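Local coordinates for outer surface protein (Bacillus cereus ATCC 14579, PDB 1X7F) that is of unknown function but probably acts as a 6-phospho-N-acetylmuramidase that hydrolyses MurNAc 6-phosphate-GlcNAc in cell-wall recycling, at residues T205-I211 with N251-S255; G30-Y34 with Y46-A50. All coordinates share one frame; numbering follows the deposited sequence.

Contact 1 of 2, residues T205-I211 with N251-S255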
# COMPACT_ATOMS: atom_id res chain seq x y z
N THR A 205 -7.31 1.79 5.88
CA THR A 205 -8.15 1.74 7.06
C THR A 205 -8.16 0.38 7.75
O THR A 205 -8.24 -0.67 7.10
CB THR A 205 -9.57 2.21 6.70
OG1 THR A 205 -10.35 2.37 7.90
CG2 THR A 205 -10.33 1.16 5.88
N SER A 206 -8.05 0.44 9.07
CA SER A 206 -8.21 -0.72 9.93
C SER A 206 -9.69 -1.01 10.15
O SER A 206 -10.54 -0.10 10.17
CB SER A 206 -7.49 -0.46 11.25
OG SER A 206 -7.92 -1.36 12.26
N HIS A 207 -10.01 -2.29 10.33
CA HIS A 207 -11.38 -2.72 10.61
C HIS A 207 -11.61 -2.99 12.10
O HIS A 207 -12.71 -3.39 12.50
CB HIS A 207 -11.75 -3.91 9.71
CG HIS A 207 -11.60 -3.60 8.25
ND1 HIS A 207 -12.33 -2.61 7.63
CD2 HIS A 207 -10.75 -4.08 7.31
CE1 HIS A 207 -11.98 -2.53 6.36
NE2 HIS A 207 -11.02 -3.41 6.15
N VAL A 208 -10.58 -2.74 12.90
CA VAL A 208 -10.66 -2.87 14.35
C VAL A 208 -10.65 -1.47 14.99
O VAL A 208 -11.44 -1.19 15.89
CB VAL A 208 -9.50 -3.75 14.91
CG1 VAL A 208 -9.60 -3.91 16.40
CG2 VAL A 208 -9.50 -5.13 14.24
N ALA A 209 -9.75 -0.61 14.50
CA ALA A 209 -9.58 0.76 15.00
C ALA A 209 -10.89 1.54 15.15
O ALA A 209 -11.76 1.49 14.28
CB ALA A 209 -8.61 1.52 14.10
N ASN A 210 -11.02 2.25 16.28
CA ASN A 210 -12.22 3.02 16.62
C ASN A 210 -12.05 4.53 16.67
O ASN A 210 -13.03 5.25 16.84
CB ASN A 210 -12.80 2.53 17.96
CG ASN A 210 -13.51 1.20 17.81
OD1 ASN A 210 -14.15 0.95 16.78
ND2 ASN A 210 -13.41 0.35 18.82
N ILE A 211 -10.82 5.01 16.51
CA ILE A 211 -10.50 6.43 16.67
C ILE A 211 -10.14 7.10 15.34
O ILE A 211 -9.31 6.60 14.59
CB ILE A 211 -9.35 6.64 17.71
CG1 ILE A 211 -9.74 6.05 19.07
CG2 ILE A 211 -9.00 8.13 17.85
CD1 ILE A 211 -8.54 5.83 20.00
N ASN A 251 -6.82 5.32 10.76
CA ASN A 251 -7.48 5.25 12.08
C ASN A 251 -6.62 4.52 13.13
O ASN A 251 -5.68 3.82 12.78
CB ASN A 251 -8.94 4.69 11.99
CG ASN A 251 -9.07 3.44 11.07
OD1 ASN A 251 -10.18 2.93 10.88
ND2 ASN A 251 -7.97 2.97 10.52
N ALA A 252 -6.97 4.68 14.42
CA ALA A 252 -6.24 4.03 15.54
C ALA A 252 -7.24 3.34 16.46
O ALA A 252 -8.36 3.82 16.59
CB ALA A 252 -5.43 5.08 16.32
N TYR A 253 -6.89 2.23 17.11
CA TYR A 253 -5.61 1.53 16.99
C TYR A 253 -5.86 0.30 16.15
O TYR A 253 -6.83 -0.43 16.40
CB TYR A 253 -5.14 1.06 18.37
CG TYR A 253 -4.93 2.17 19.36
CD1 TYR A 253 -5.77 2.35 20.47
CD2 TYR A 253 -3.89 3.08 19.17
CE1 TYR A 253 -5.56 3.39 21.37
CE2 TYR A 253 -3.68 4.12 20.05
CZ TYR A 253 -4.50 4.27 21.14
OH TYR A 253 -4.25 5.32 21.99
N ALA A 254 -4.99 0.05 15.18
CA ALA A 254 -5.03 -1.21 14.45
C ALA A 254 -4.71 -2.31 15.45
O ALA A 254 -3.95 -2.08 16.40
CB ALA A 254 -4.03 -1.21 13.28
N SER A 255 -5.30 -3.49 15.26
CA SER A 255 -5.01 -4.63 16.13
C SER A 255 -3.59 -5.16 15.93
O SER A 255 -2.95 -4.93 14.89
CB SER A 255 -6.02 -5.75 15.90
OG SER A 255 -5.84 -6.34 14.61
O HOH W 1 -9.21 1.46 18.65
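Ile211 and Ala252 pair through two backbone hydrogen bonds and form a single antiparallel bridge. Ile211 N donates to Ala252 O at 2.7 Å, a somewhat bent bond (147°). The return bond, from Ala252 N to Ile211 O, is 3.0 Å long and fairly straight at 166°. Asn210 N adds a weak bond to the same Ala252 O, so two successive residues face one partner: a classic beta bulge. Water 1 accepts from both Asn210 N and Tyr253 N and bridges the two segments beside the bulge. The peptide bond before Tyr253 is cis.

Close packing surrounds the bridge. Ala209 CB presses on the Ala252 carbonyl carbon at 3.3 Å, and its CA makes a CA-H...O contact with Tyr253 O. The apolar part includes Ile211 CD1, which lies 4.1 Å from Tyr253 CE1, the two side chains running side by side. Val208 places both methyls against Ser255 CB.

Ser206 shapes its own loop. Its OG sits anti to the backbone N (chi1 163°), where it accepts from Val208 N and, at 175°, from Ala209 N: an ST turn and an ST motif. The same OG bonds to Glu258 and lies 3.6 Å from Ala254 CA. Ser255 OG caps the helix 256-264 at Glu258 N.

These loops follow strands 201-204 and 246-249, the seventh and eighth of an eight-stranded parallel sheet, consistent with a (beta/alpha)8-type barrel. They leave its C-terminal end, where such barrels carry their active sites.

Contact 2 of 2, residues G30-Y34 with Y46-A50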
# COMPACT_ATOMS: atom_id res chain seq x y z
N GLY A 30 3.25 3.14 8.08
CA GLY A 30 2.95 4.15 9.08
C GLY A 30 1.69 3.87 9.85
O GLY A 30 0.88 3.03 9.45
N ILE A 31 1.53 4.57 10.98
CA ILE A 31 0.33 4.53 11.84
C ILE A 31 -0.11 5.96 12.13
O ILE A 31 0.72 6.89 12.10
CB ILE A 31 0.64 3.82 13.20
CG1 ILE A 31 1.97 4.33 13.81
CG2 ILE A 31 0.66 2.30 13.02
CD1 ILE A 31 2.13 4.14 15.34
N SER A 32 -1.39 6.16 12.43
CA SER A 32 -1.86 7.48 12.84
C SER A 32 -2.14 7.52 14.33
O SER A 32 -2.54 6.51 14.89
CB SER A 32 -3.10 7.90 12.05
OG SER A 32 -2.76 8.11 10.69
N LEU A 33 -1.92 8.69 14.95
CA LEU A 33 -2.29 8.94 16.34
C LEU A 33 -3.22 10.15 16.47
O LEU A 33 -3.17 11.08 15.68
CB LEU A 33 -1.05 9.17 17.23
CG LEU A 33 0.01 8.07 17.31
CD1 LEU A 33 1.13 8.51 18.25
CD2 LEU A 33 -0.59 6.76 17.78
N TYR A 34 -4.08 10.11 17.49
CA TYR A 34 -4.98 11.22 17.81
C TYR A 34 -4.97 11.31 19.32
O TYR A 34 -5.93 10.89 19.97
CB TYR A 34 -6.40 10.98 17.25
CG TYR A 34 -6.38 10.69 15.76
CD1 TYR A 34 -6.27 9.39 15.29
CD2 TYR A 34 -6.41 11.73 14.83
CE1 TYR A 34 -6.21 9.11 13.92
CE2 TYR A 34 -6.34 11.47 13.46
CZ TYR A 34 -6.25 10.16 13.02
OH TYR A 34 -6.18 9.91 11.67
N TYR A 46 1.07 1.58 21.59
CA TYR A 46 0.78 1.38 20.17
C TYR A 46 1.99 1.59 19.26
O TYR A 46 2.24 0.79 18.35
CB TYR A 46 -0.34 2.34 19.75
CG TYR A 46 -0.91 2.17 18.36
CD1 TYR A 46 -1.38 0.93 17.91
CD2 TYR A 46 -1.06 3.27 17.52
CE1 TYR A 46 -1.94 0.79 16.65
CE2 TYR A 46 -1.63 3.15 16.25
CZ TYR A 46 -2.06 1.90 15.82
OH TYR A 46 -2.65 1.77 14.57
N ILE A 47 2.70 2.69 19.49
CA ILE A 47 3.97 2.98 18.84
C ILE A 47 4.92 1.80 19.03
O ILE A 47 5.56 1.35 18.07
CB ILE A 47 4.58 4.29 19.42
CG1 ILE A 47 3.80 5.53 18.92
CG2 ILE A 47 6.09 4.41 19.12
CD1 ILE A 47 4.11 6.80 19.74
N SER A 48 5.01 1.29 20.26
CA SER A 48 5.83 0.11 20.56
C SER A 48 5.38 -1.12 19.75
O SER A 48 6.22 -1.82 19.17
CB SER A 48 5.82 -0.21 22.06
OG SER A 48 6.67 0.67 22.77
N ALA A 49 4.07 -1.38 19.73
CA ALA A 49 3.45 -2.46 18.97
C ALA A 49 3.73 -2.36 17.48
O ALA A 49 4.14 -3.34 16.87
CB ALA A 49 1.91 -2.48 19.21
N ALA A 50 3.52 -1.19 16.89
CA ALA A 50 3.77 -0.98 15.46
C ALA A 50 5.25 -1.13 15.08
O ALA A 50 5.57 -1.60 13.99
CB ALA A 50 3.23 0.38 15.01
O HOH W 2 -3.06 4.18 13.42
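Tyr46 OH is gripped by two partners: water 2, at 2.7 Å, and the backbone N of Ala254. Water 2 also accepts from Ser32 N at 2.8 Å, so it ties the tyrosine hydroxyl to the strand backbone. The water lies at the ring edge, in the ring plane. No direct hydrogen bond joins the two segments.

The rest is mostly apolar. Tyr46 CG stands anti to the backbone N (chi1 -173°), which carries the ring over to the strand, where it meets Ile31 and Leu33. Leu33 CD2 meets the ring edge near its plane, 3.5 Å from Tyr46 CD2. Ser32 O also lies at this edge, 3.7 Å from Tyr46 CE2. Ile31 approaches the ring obliquely, with its CB 3.9 Å from Tyr46 CE2. Ile31 and Leu33 point the other way from the tyrosine as they pass it.

Further along, Ile31 CG2 touches Ala50 CB at 3.8 Å. Leu33 crosses Ile47 at about a right angle, and their CD1 atoms come to 3.7 Å.

Strand 30-33 and helix 46-50 run nearly antiparallel, at 171°, with axes 9.8 Å apart. They belong to the beta-alpha-beta unit that continues into strand 55-62. Helix 74-85 packs on Leu33 and Ile47 through Ile79. Helix 256-264 covers Ile31 and Ala50 through Leu259.

The two contacts touch each other, with centres about 10 Å apart. Contact 2 comes first along the chain and closes before contact 1 opens. Both belong to the barrel-like N-terminal part of the protein. Strand 28-33 lies beside strand 246-249, which leads into 251-255, so the first and eighth strands of the parallel sheet in chain order are neighbours here. Tyr46 joins the two contacts, and its ring packs edge-to-face with Tyr253. Ile211 also meets Tyr34. Thus the buried strand-helix layer of contact 2 backs the loops of contact 1.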